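Local atomic coordinates of aldehyde dehydrogenase family protein (Pseudomonas syringae pv. tomato, PDB entry 6X9L), a protein that probably oxidises long-chain aliphatic aldehydes such as octanal, with NAD+ as the acceptor, as a member of the aldehyde dehydrogenase family. Residues Gln98-Glu103 and Met114-Ala119; Met104-Ser109 and Phe284-Gln289; Trp160-Ile165 and Leu192-Leu197; Gly321-Glu326 and Leu330-Asn335. The protein carries 1 engineered substitution. All coordinates share one frame; numbering follows the deposited sequence.

From the N terminus, contact 1 opens first. It closes a short helix-loop-helix loop between Gln98-Glu103 and Met114-Ala119. Contact 2 opens within that loop, at Met104-Ser109, but closes only at Phe284-Gln289, so the two cross. The long span of contact 2 takes in all of contact 3, which joins helix 161-174 to helix 188-201 of the nucleotide-binding domain. Contact 4 follows in series. It closes a tight loop between helix 304-316 and helix 336-351. Contacts 2 and 4 touch through Gln289 OE1 and Ala334 N and through Ile108 N and Pro323 O. Contact 2 ties the turn after helix 93-104 to the loop leading to position 291, and contact 4 meets that turn and that loop.

Contact 1 of 4, residues Gln98-Glu103 and Met114-Ala119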
# COMPACT_ATOMS: atom_id res chain seq x y z
N GLN A 98 12.41 4.86 -32.90
CA GLN A 98 11.56 4.78 -34.09
C GLN A 98 10.27 4.01 -33.83
O GLN A 98 9.22 4.36 -34.38
CB GLN A 98 12.35 4.17 -35.24
CG GLN A 98 13.53 5.04 -35.67
CD GLN A 98 13.15 6.09 -36.70
OE1 GLN A 98 12.08 6.03 -37.31
NE2 GLN A 98 14.03 7.07 -36.90
N ALA A 99 10.31 2.98 -32.98
CA ALA A 99 9.10 2.21 -32.68
C ALA A 99 8.14 3.01 -31.79
O ALA A 99 6.92 3.00 -32.02
CB ALA A 99 9.49 0.87 -32.05
N ILE A 100 8.66 3.72 -30.79
CA ILE A 100 7.82 4.61 -29.97
C ILE A 100 7.11 5.64 -30.84
O ILE A 100 5.89 5.80 -30.79
CB ILE A 100 8.67 5.29 -28.89
CG1 ILE A 100 9.22 4.25 -27.89
CG2 ILE A 100 7.90 6.47 -28.25
CD1 ILE A 100 10.45 4.73 -27.08
N SER A 101 7.89 6.38 -31.64
CA SER A 101 7.33 7.35 -32.57
C SER A 101 6.26 6.72 -33.45
O SER A 101 5.17 7.28 -33.63
CB SER A 101 8.45 7.93 -33.44
OG SER A 101 8.01 9.00 -34.24
N LEU A 102 6.55 5.54 -34.01
CA LEU A 102 5.61 4.90 -34.92
C LEU A 102 4.28 4.59 -34.23
O LEU A 102 3.20 4.83 -34.79
CB LEU A 102 6.21 3.62 -35.50
CG LEU A 102 5.29 2.91 -36.49
CD1 LEU A 102 5.18 3.76 -37.73
CD2 LEU A 102 5.78 1.50 -36.83
N GLU A 103 4.34 4.07 -33.00
CA GLU A 103 3.14 3.54 -32.37
C GLU A 103 2.30 4.63 -31.72
O GLU A 103 1.08 4.58 -31.78
CB GLU A 103 3.49 2.45 -31.36
CG GLU A 103 4.48 2.90 -30.32
CD GLU A 103 4.84 1.79 -29.34
OE1 GLU A 103 4.38 0.64 -29.53
OE2 GLU A 103 5.58 2.07 -28.36
N MET A 114 14.50 11.93 -25.06
CA MET A 114 13.90 11.76 -23.75
C MET A 114 13.15 10.46 -23.57
O MET A 114 13.36 9.75 -22.58
CB MET A 114 12.97 12.94 -23.47
CG MET A 114 13.68 14.08 -22.78
SD MET A 114 12.47 15.30 -22.28
CE MET A 114 11.66 15.57 -23.86
N GLN A 115 12.26 10.15 -24.52
CA GLN A 115 11.49 8.92 -24.47
C GLN A 115 12.37 7.70 -24.20
O GLN A 115 12.02 6.84 -23.38
CB GLN A 115 10.70 8.78 -25.78
CG GLN A 115 9.48 7.88 -25.73
CD GLN A 115 8.29 8.47 -24.96
OE1 GLN A 115 7.75 7.81 -24.07
NE2 GLN A 115 7.86 9.67 -25.32
N VAL A 116 13.54 7.61 -24.85
CA VAL A 116 14.45 6.48 -24.62
C VAL A 116 15.44 6.76 -23.49
O VAL A 116 15.56 5.94 -22.57
CB VAL A 116 15.21 6.10 -25.90
CG1 VAL A 116 16.17 4.94 -25.62
CG2 VAL A 116 14.24 5.75 -27.01
N PRO A 117 16.19 7.86 -23.52
CA PRO A 117 17.22 8.07 -22.48
C PRO A 117 16.67 8.12 -21.06
O PRO A 117 17.32 7.62 -20.14
CB PRO A 117 17.85 9.40 -22.88
CG PRO A 117 17.66 9.47 -24.37
CD PRO A 117 16.32 8.81 -24.64
N LEU A 118 15.51 8.72 -20.85
CA LEU A 118 14.97 8.73 -19.49
C LEU A 118 14.62 7.31 -19.04
O LEU A 118 14.84 6.96 -17.88
CB LEU A 118 13.77 9.67 -19.41
CG LEU A 118 14.18 11.10 -19.74
CD1 LEU A 118 13.20 12.12 -19.15
CD2 LEU A 118 15.58 11.40 -19.25
N ALA A 119 14.11 6.48 -19.96
CA ALA A 119 13.88 5.07 -19.65
C ALA A 119 15.20 4.36 -19.31
O ALA A 119 15.27 3.59 -18.33
CB ALA A 119 13.17 4.39 -20.82
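Ile100 reaches across from helix 93-104 and rests on Gln115 and Val116. Its CB is already close, 4.2 Å from Gln115 CG. The chain then forks. The CG2 methyl comes to 3.3 Å from Gln115 CG, and 3.9 Å separates it from Gln115 CD. CG2 lies anti to the backbone N of Ile100, and CG1 lies beside that N (chi1 -65°). The CG1 branch continues to the tip, CD1. There CD1 meets two neighbours: Gln115 CG at 3.6 Å and Val116 CG2 at 3.9 Å. The methylene of Gln115 thus lies against both ends of the forked side chain.

The arrangement is a helix-loop-helix of the aldehyde dehydrogenase fold. A short loop leads from helix 93-104 into helix 108-115, which runs off in another direction, and helix 117-129 follows. Segment 114-119 also carries Leu118, which lines the octanal pocket.

Gln115 presents its aliphatic part to the isoleucine. Its chain is bent at chi2 (72°), which turns the amide away from the line of CB and CG. No hydrogen bond crosses between the segments; the touching atoms are carbons. Val116 also packs on Leu96 and Ala97 of helix 93-104. Ile100 has a further neighbour in Ser190 of helix 188-201, and Gln115 touches Trp160 and Pro161.

Contact 2 of 4, residues Met104-Ser109 and Phe284-Gln289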
# COMPACT_ATOMS: atom_id res chain seq x y z
N MET A 104 2.93 5.64 -31.08
CA MET A 104 2.14 6.66 -30.39
C MET A 104 2.48 8.08 -30.82
O MET A 104 2.10 9.04 -30.13
CB MET A 104 2.27 6.53 -28.88
CG MET A 104 3.69 6.39 -28.37
SD MET A 104 4.64 7.90 -28.37
CE MET A 104 3.65 8.99 -27.35
N GLY A 105 3.17 8.25 -31.95
CA GLY A 105 3.26 9.56 -32.56
C GLY A 105 4.24 10.54 -31.95
O GLY A 105 4.25 11.71 -32.37
N ALA A 106 5.08 10.12 -31.00
CA ALA A 106 6.07 11.03 -30.42
C ALA A 106 7.01 11.57 -31.48
O ALA A 106 7.63 10.80 -32.23
CB ALA A 106 6.88 10.31 -29.34
N ALA A 107 7.12 12.90 -31.55
CA ALA A 107 8.11 13.52 -32.41
C ALA A 107 9.45 12.80 -32.29
O ALA A 107 9.99 12.65 -31.19
CB ALA A 107 8.26 15.00 -32.05
N ILE A 108 9.99 12.34 -33.43
CA ILE A 108 11.20 11.53 -33.40
C ILE A 108 12.29 12.21 -32.58
O ILE A 108 13.06 11.54 -31.88
CB ILE A 108 11.70 11.22 -34.82
CG1 ILE A 108 12.85 10.23 -34.75
CG2 ILE A 108 12.18 12.50 -35.50
CD1 ILE A 108 12.44 8.85 -34.28
N SER A 109 12.38 13.53 -32.69
CA SER A 109 13.33 14.28 -31.87
C SER A 109 13.09 14.04 -30.39
O SER A 109 14.03 13.84 -29.62
CB SER A 109 13.19 15.76 -32.19
OG SER A 109 14.41 16.28 -32.66
N PHE A 284 2.74 21.37 -22.29
CA PHE A 284 2.51 20.76 -23.60
C PHE A 284 3.56 19.73 -23.99
O PHE A 284 3.54 19.23 -25.12
CB PHE A 284 2.43 21.84 -24.70
CG PHE A 284 1.25 22.79 -24.58
CD1 PHE A 284 0.19 22.53 -23.72
CD2 PHE A 284 1.21 23.95 -25.34
CE1 PHE A 284 -0.88 23.41 -23.61
CE2 PHE A 284 0.14 24.84 -25.23
CZ PHE A 284 -0.92 24.56 -24.37
N ARG A 285 4.49 19.38 -23.09
CA ARG A 285 5.45 18.32 -23.39
C ARG A 285 4.73 17.02 -23.70
O ARG A 285 3.75 16.66 -23.04
CB ARG A 285 6.42 18.14 -22.22
CG ARG A 285 7.48 17.06 -22.42
CD ARG A 285 8.91 17.52 -22.06
NE ARG A 285 9.08 17.90 -20.66
CZ ARG A 285 9.30 19.16 -20.23
NH1 ARG A 285 9.39 20.16 -21.10
NH2 ARG A 285 9.43 19.40 -18.94
N ASN A 286 5.21 16.31 -24.71
CA ASN A 286 4.57 15.07 -25.15
C ASN A 286 3.11 15.35 -25.52
O ASN A 286 2.21 14.53 -25.29
CB ASN A 286 4.68 13.97 -24.07
CG ASN A 286 4.52 12.56 -24.64
OD1 ASN A 286 5.09 12.21 -25.68
ND2 ASN A 286 3.73 11.73 -23.95
N VAL A 287 2.89 16.53 -26.08
CA VAL A 287 1.60 17.07 -26.53
C VAL A 287 0.56 16.90 -25.42
O VAL A 287 -0.57 16.47 -25.65
CB VAL A 287 1.18 16.44 -27.88
CG1 VAL A 287 1.29 14.96 -27.85
CG2 VAL A 287 -0.21 16.88 -28.31
N GLY A 288 0.94 17.29 -24.20
CA GLY A 288 0.06 17.18 -23.06
C GLY A 288 -0.23 15.78 -22.59
O GLY A 288 -1.02 15.62 -21.65
N GLN A 289 0.36 14.74 -23.18
CA GLN A 289 0.01 13.37 -22.83
C GLN A 289 0.94 12.88 -21.72
O GLN A 289 1.82 12.04 -21.91
CB GLN A 289 0.06 12.47 -24.05
CG GLN A 289 -0.94 12.86 -25.14
CD GLN A 289 -0.64 12.17 -26.45
OE1 GLN A 289 -1.51 11.55 -27.07
NE2 GLN A 289 0.61 12.26 -26.88
O HOH W 1 2.12 11.58 -29.41
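Met104, Asn286 and Gln289 carry this contact. Met104 sits at the end of helix 93-104. Its CG stands between the backbone N and the carbonyl carbon (chi1 47°), and further bends at chi2 and chi3 curl the chain round. The methyl CE thereby comes to 3.9 Å from Asn286 OD1. Gln289 NE2 is farther from the same methyl. The side chains of Met104 and Asn286 cross at about a right angle.

Asn286 and Gln289 are tied to each other by two hydrogen bonds from their side-chain amides. Asn286 ND2 donates to Gln289 O at 2.8 Å, and Gln289 NE2 donates to Asn286 O at 3.2 Å. Each acceptor lies close to the plane of the amide that donates to it. A third, backbone bond runs from Gln289 N to Asn286 O at 2.8 Å, from the opposite face of that carbonyl plane. Gln289 OE1 accepts from Ala334 N, so both ends of this amide are held.

The loop leads to the engineered Ala291, the position where the family carries its nucleophilic cysteine. Asn159 adds bonds to Asn286 ND2 and Gln289 O.

No direct hydrogen bond joins the segments. One water bridges them instead: it donates to Met104 O at 2.6 Å and accepts from Gln289 NE2 at 3.0 Å. The polar link across the contact is therefore indirect, and the direct touch is that of a methyl on amide groups.

Contact 3 of 4, residues Trp160-Ile165 and Leu192-Leu197. With OYA (octanal), chain C; NAD (nicotinamide-adenine-dinucleotide), chain D.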
# COMPACT_ATOMS: atom_id res chain seq x y z
N TRP A 160 4.30 7.25 -22.35
CA TRP A 160 5.75 7.11 -22.20
C TRP A 160 6.07 5.62 -22.15
O TRP A 160 6.51 5.10 -21.12
CB TRP A 160 6.25 7.83 -20.95
CG TRP A 160 6.22 9.30 -21.04
CD1 TRP A 160 5.16 10.13 -20.80
CD2 TRP A 160 7.33 10.14 -21.38
NE1 TRP A 160 5.54 11.44 -20.98
CE2 TRP A 160 6.87 11.48 -21.33
CE3 TRP A 160 8.67 9.90 -21.70
CZ2 TRP A 160 7.70 12.56 -21.60
CZ3 TRP A 160 9.49 10.98 -21.97
CH2 TRP A 160 9.01 12.30 -21.92
N PRO A 161 5.89 4.90 -23.27
CA PRO A 161 5.75 3.44 -23.18
C PRO A 161 6.99 2.71 -22.66
O PRO A 161 6.88 1.93 -21.70
CB PRO A 161 5.39 3.03 -24.63
CG PRO A 161 5.83 4.18 -25.49
CD PRO A 161 5.77 5.42 -24.65
N LEU A 162 8.16 2.96 -23.25
CA LEU A 162 9.37 2.30 -22.76
C LEU A 162 9.69 2.75 -21.34
O LEU A 162 9.99 1.93 -20.46
CB LEU A 162 10.54 2.59 -23.68
CG LEU A 162 11.78 1.79 -23.34
CD1 LEU A 162 11.48 0.30 -23.41
CD2 LEU A 162 12.89 2.14 -24.30
N TYR A 163 9.67 4.06 -21.12
CA TYR A 163 9.97 4.66 -19.83
C TYR A 163 9.10 4.06 -18.71
O TYR A 163 9.60 3.73 -17.62
CB TYR A 163 9.78 6.17 -19.96
CG TYR A 163 9.85 7.05 -18.71
CD1 TYR A 163 8.82 7.06 -17.78
CD2 TYR A 163 10.92 7.93 -18.52
CE1 TYR A 163 8.88 7.88 -16.66
CE2 TYR A 163 10.98 8.76 -17.41
CZ TYR A 163 9.95 8.73 -16.48
OH TYR A 163 10.01 9.56 -15.36
N GLN A 164 7.79 3.90 -18.94
CA GLN A 164 6.93 3.36 -17.88
C GLN A 164 7.19 1.87 -17.66
O GLN A 164 6.96 1.37 -16.56
CB GLN A 164 5.45 3.60 -18.18
CG GLN A 164 5.03 5.04 -18.42
CD GLN A 164 5.21 5.96 -17.21
OE1 GLN A 164 5.42 5.49 -16.08
NE2 GLN A 164 5.11 7.27 -17.45
N ILE A 165 7.65 1.15 -18.70
CA ILE A 165 8.01 -0.26 -18.54
C ILE A 165 9.27 -0.39 -17.69
O ILE A 165 9.42 -1.34 -16.91
CB ILE A 165 8.21 -0.92 -19.91
CG1 ILE A 165 6.87 -1.21 -20.58
CG2 ILE A 165 9.09 -2.16 -19.76
CD1 ILE A 165 7.02 -1.78 -21.99
N LEU A 192 7.56 -4.95 -27.60
CA LEU A 192 8.07 -6.11 -28.33
C LEU A 192 9.59 -6.06 -28.47
O LEU A 192 10.26 -7.07 -28.29
CB LEU A 192 7.41 -6.20 -29.71
CG LEU A 192 5.99 -6.75 -29.79
CD1 LEU A 192 5.53 -6.74 -31.24
CD2 LEU A 192 5.90 -8.15 -29.20
N LEU A 193 10.14 -4.89 -28.82
CA LEU A 193 11.60 -4.73 -28.88
C LEU A 193 12.24 -4.89 -27.51
O LEU A 193 13.33 -5.47 -27.39
CB LEU A 193 11.96 -3.35 -29.44
CG LEU A 193 11.68 -3.12 -30.92
CD1 LEU A 193 12.06 -1.67 -31.29
CD2 LEU A 193 12.47 -4.11 -31.71
N PHE A 194 11.60 -4.36 -26.47
CA PHE A 194 12.15 -4.45 -25.13
C PHE A 194 12.26 -5.89 -24.64
O PHE A 194 13.26 -6.27 -24.02
CB PHE A 194 11.30 -3.64 -24.16
CG PHE A 194 11.70 -3.81 -22.73
CD1 PHE A 194 12.81 -3.16 -22.22
CD2 PHE A 194 10.97 -4.64 -21.90
CE1 PHE A 194 13.17 -3.32 -20.91
CE2 PHE A 194 11.33 -4.82 -20.58
CZ PHE A 194 12.42 -4.16 -20.08
N ALA A 195 11.24 -6.71 -24.89
CA ALA A 195 11.31 -8.12 -24.52
C ALA A 195 12.48 -8.81 -25.21
O ALA A 195 13.27 -9.52 -24.57
CB ALA A 195 10.00 -8.84 -24.85
N GLN A 196 12.61 -8.59 -26.53
CA GLN A 196 13.76 -9.11 -27.26
C GLN A 196 15.06 -8.67 -26.61
O GLN A 196 16.04 -9.43 -26.57
CB GLN A 196 13.72 -8.62 -28.70
CG GLN A 196 14.74 -9.29 -29.59
CD GLN A 196 14.59 -10.79 -29.57
OE1 GLN A 196 13.52 -11.32 -29.90
NE2 GLN A 196 15.65 -11.49 -29.15
N LEU A 197 15.08 -7.44 -26.09
CA LEU A 197 16.28 -6.84 -25.51
C LEU A 197 16.68 -7.53 -24.21
O LEU A 197 17.87 -7.81 -24.00
CB LEU A 197 16.05 -5.34 -25.29
CG LEU A 197 17.24 -4.50 -24.81
CD1 LEU A 197 17.21 -3.13 -25.48
CD2 LEU A 197 17.22 -4.36 -23.31
C14 OYA C . 10.80 15.56 -18.01
C5 OYA C . 9.50 14.78 -17.93
C6 OYA C . 9.82 13.32 -17.71
C11 OYA C . 8.62 12.48 -18.09
C7 OYA C . 7.61 12.41 -16.96
C8 OYA C . 6.50 11.46 -17.39
C9 OYA C . 5.65 10.98 -16.23
C10 OYA C . 4.23 11.51 -16.33
OAB OYA C . 3.40 10.91 -16.97
PA NAD D . -5.79 3.41 -19.03
O1A NAD D . -6.14 3.58 -17.59
O2A NAD D . -6.96 3.47 -19.93
O5B NAD D . -4.96 2.05 -19.27
C5B NAD D . -3.75 1.79 -18.58
C4B NAD D . -3.41 0.29 -18.65
O4B NAD D . -4.44 -0.44 -18.02
C3B NAD D . -3.36 -0.25 -20.08
O3B NAD D . -2.34 -1.23 -20.14
C2B NAD D . -4.72 -0.90 -20.28
O2B NAD D . -4.68 -1.98 -21.19
C1B NAD D . -4.96 -1.43 -18.89
N9A NAD D . -6.36 -1.56 -18.54
C8A NAD D . -7.45 -0.84 -19.00
N7A NAD D . -8.53 -1.28 -18.32
C5A NAD D . -8.16 -2.25 -17.45
C6A NAD D . -8.85 -3.02 -16.53
N6A NAD D . -10.13 -2.75 -16.28
N1A NAD D . -8.16 -3.93 -15.76
C2A NAD D . -6.80 -4.08 -15.90
N3A NAD D . -6.11 -3.31 -16.82
C4A NAD D . -6.79 -2.42 -17.57
O3 NAD D . -4.62 4.47 -19.37
PN NAD D . -4.66 5.74 -20.36
O1N NAD D . -5.67 6.71 -19.87
O2N NAD D . -4.72 5.27 -21.75
O5D NAD D . -3.15 6.22 -19.95
C5D NAD D . -2.93 7.56 -19.62
C4D NAD D . -3.20 7.75 -18.13
O4D NAD D . -2.12 7.22 -17.37
C3D NAD D . -3.29 9.22 -17.78
O3D NAD D . -4.23 9.39 -16.75
C2D NAD D . -1.92 9.50 -17.20
O2D NAD D . -1.92 10.61 -16.33
C1D NAD D . -1.64 8.19 -16.47
N1N NAD D . -0.20 8.13 -16.20
C2N NAD D . 0.25 8.20 -14.90
C3N NAD D . 1.61 8.20 -14.63
C7N NAD D . 2.15 8.29 -13.24
O7N NAD D . 3.50 7.97 -13.06
N7N NAD D . 1.38 8.68 -12.21
C4N NAD D . 2.52 8.14 -15.68
C5N NAD D . 2.06 8.08 -16.99
C6N NAD D . 0.69 8.09 -17.24
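Phe194 meets Ile165 and Leu162 in the Rossmann-like NAD-binding domain. Helix 161-174 is the crossover between parallel strands 143-155 and 178-182. Helix 188-201 is the next crossover, leading to strand 208-210. The contact packs these two neighbouring helices together. The CG2 methyl of Ile165 lies over one face of the Phe194 ring, 3.9 Å from the ring centroid and 23° off the normal. This is a CH-pi contact, set toward the rim, with CG2 nearest Phe194 CE2 at 3.6 Å. Leu162 comes in obliquely, its CD1 at 3.9 Å from Phe194 CD1. Phe194 CG lies anti to the backbone N (chi1 173°), which carries the ring toward helix 161-174. Phe208 adds an edge-to-face partner.

Trp160, the N-cap of helix 161-174, and Gln164 of the helix line the octanal pocket, and Gln164 also touches the nicotinamide end of NAD. The backbone N of the engineered Ala291 holds octanal by a hydrogen bond. The indole of Trp160 lays one face on the alkyl chain of octanal, where Trp160 CZ2 comes to 3.6 Å from octanal C11.

Contact 4 of 4, residues Gly321-Glu326 and Leu330-Asn335; sequences GDPQLE and LGPIAN
Gly321 and Leu330 are joined by a backbone hydrogen bond, the only one between the two segments. Gly321 N donates to Leu330 O at 3.0 Å, with an N-H...O angle of 152°. The donor lies nearly on the line of the C=O bond. Gly321 O then rests 3.7 Å from Gly331 CA. Beside this, the side chains of Pro323 and Pro332 cross at about a right angle: Pro323 CG touches Pro332 CD at 3.8 Å. Gly331 passes close to Pro323 here, and their CA atoms are 5.2 Å apart. All the residues that touch are buried. Pro323 also packs on Ser101 of helix 93-104, and its backbone is hydrogen-bonded to Ile108.

The other side of the Gly321-Glu326 segment is more open. Asp322, Gln324 and Leu325 are partly exposed, and Glu326 is exposed, with a salt bridge to Arg112. The CB of Asp322 points away from Leu330-Asn335, and its carboxylate binds Gln324 within the segment. Asp322 OD1 accepts Gln324 N at 3.0 Å, the donor standing well above the carboxylate plane. Its OD2 accepts Gln324 NE2 at 3.2 Å on the syn lone pair, with OD2 close to the plane of the Gln324 amide. Gln324 OE1 accepts from Asn7 N and Leu6 N near the N terminus. Leu325 N closes onto Asp322 O at 3.1 Å.

The loop joins helix 304-316 to helix 336-351, with Asn335 as N-cap of the latter. The Asp322-Pro323-Gln324 corner is an Asx-Pro turn, set on a type I beta turn from Asp322 to Leu325.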
# COMPACT_ATOMS: atom_id res chain seq x y z
N GLY A 321 3.72 18.81 -36.31
CA GLY A 321 3.64 18.19 -37.61
C GLY A 321 4.14 16.77 -37.62
O GLY A 321 4.06 16.07 -36.61
N ASP A 322 4.68 16.37 -38.77
CA ASP A 322 5.09 15.00 -39.01
C ASP A 322 6.19 14.58 -38.05
O ASP A 322 7.27 15.19 -38.05
CB ASP A 322 5.55 14.87 -40.45
CG ASP A 322 6.12 13.51 -40.76
OD1 ASP A 322 5.83 12.54 -40.02
OD2 ASP A 322 6.88 13.42 -41.75
N PRO A 323 5.97 13.55 -37.23
CA PRO A 323 7.02 13.12 -36.28
C PRO A 323 8.28 12.62 -36.97
O PRO A 323 9.32 12.48 -36.31
CB PRO A 323 6.35 12.01 -35.47
CG PRO A 323 4.91 11.98 -35.92
CD PRO A 323 4.84 12.61 -37.26
N GLN A 324 8.23 12.33 -38.26
CA GLN A 324 9.42 11.85 -38.96
C GLN A 324 10.44 12.95 -39.21
O GLN A 324 11.58 12.64 -39.58
CB GLN A 324 9.02 11.20 -40.29
CG GLN A 324 8.33 9.86 -40.12
CD GLN A 324 7.66 9.34 -41.39
OE1 GLN A 324 7.77 8.16 -41.72
NE2 GLN A 324 6.95 10.23 -42.09
N LEU A 325 10.07 14.21 -39.00
CA LEU A 325 10.95 15.35 -39.26
C LEU A 325 11.63 15.77 -37.97
O LEU A 325 10.98 15.90 -36.94
CB LEU A 325 10.15 16.52 -39.83
CG LEU A 325 9.32 16.26 -41.09
CD1 LEU A 325 8.70 17.57 -41.56
CD2 LEU A 325 10.21 15.69 -42.17
N GLU A 326 12.95 15.99 -38.04
CA GLU A 326 13.71 16.33 -36.83
C GLU A 326 13.31 17.68 -36.25
O GLU A 326 13.53 17.93 -35.06
CB GLU A 326 15.20 16.33 -37.15
CG GLU A 326 15.69 15.02 -37.71
CD GLU A 326 17.16 14.78 -37.43
OE1 GLU A 326 17.87 15.75 -37.05
OE2 GLU A 326 17.60 13.62 -37.56
N LEU A 330 5.98 18.91 -31.66
CA LEU A 330 4.89 18.05 -31.20
C LEU A 330 4.33 17.27 -32.38
O LEU A 330 4.14 17.83 -33.46
CB LEU A 330 3.79 18.86 -30.54
CG LEU A 330 4.21 19.71 -29.33
CD1 LEU A 330 2.97 20.32 -28.63
CD2 LEU A 330 5.04 18.90 -28.37
N GLY A 331 4.13 15.97 -32.16
CA GLY A 331 3.45 15.11 -33.10
C GLY A 331 1.96 15.13 -32.84
O GLY A 331 1.43 16.07 -32.24
N PRO A 332 1.24 14.11 -33.29
CA PRO A 332 -0.20 14.06 -33.05
C PRO A 332 -0.52 13.50 -31.67
O PRO A 332 0.34 12.95 -30.97
CB PRO A 332 -0.72 13.15 -34.16
CG PRO A 332 0.45 12.25 -34.47
CD PRO A 332 1.69 13.07 -34.24
N ILE A 333 -1.78 13.68 -31.26
CA ILE A 333 -2.29 12.90 -30.16
C ILE A 333 -2.05 11.44 -30.51
O ILE A 333 -2.01 11.07 -31.69
CB ILE A 333 -3.77 13.21 -29.90
CG1 ILE A 333 -3.88 14.60 -29.30
CG2 ILE A 333 -4.40 12.20 -28.93
CD1 ILE A 333 -3.23 14.68 -27.94
N ALA A 334 -1.85 10.61 -29.48
CA ALA A 334 -1.31 9.27 -29.67
C ALA A 334 -2.25 8.30 -30.38
O ALA A 334 -1.78 7.31 -30.96
CB ALA A 334 -0.92 8.69 -28.31
N ASN A 335 -3.57 8.54 -30.34
CA ASN A 335 -4.53 7.60 -30.92
C ASN A 335 -5.93 8.22 -31.00
O ASN A 335 -6.24 9.22 -30.34
CB ASN A 335 -4.58 6.28 -30.14
CG ASN A 335 -4.74 6.46 -28.62
OD1 ASN A 335 -5.82 6.80 -28.14
ND2 ASN A 335 -3.66 6.18 -27.87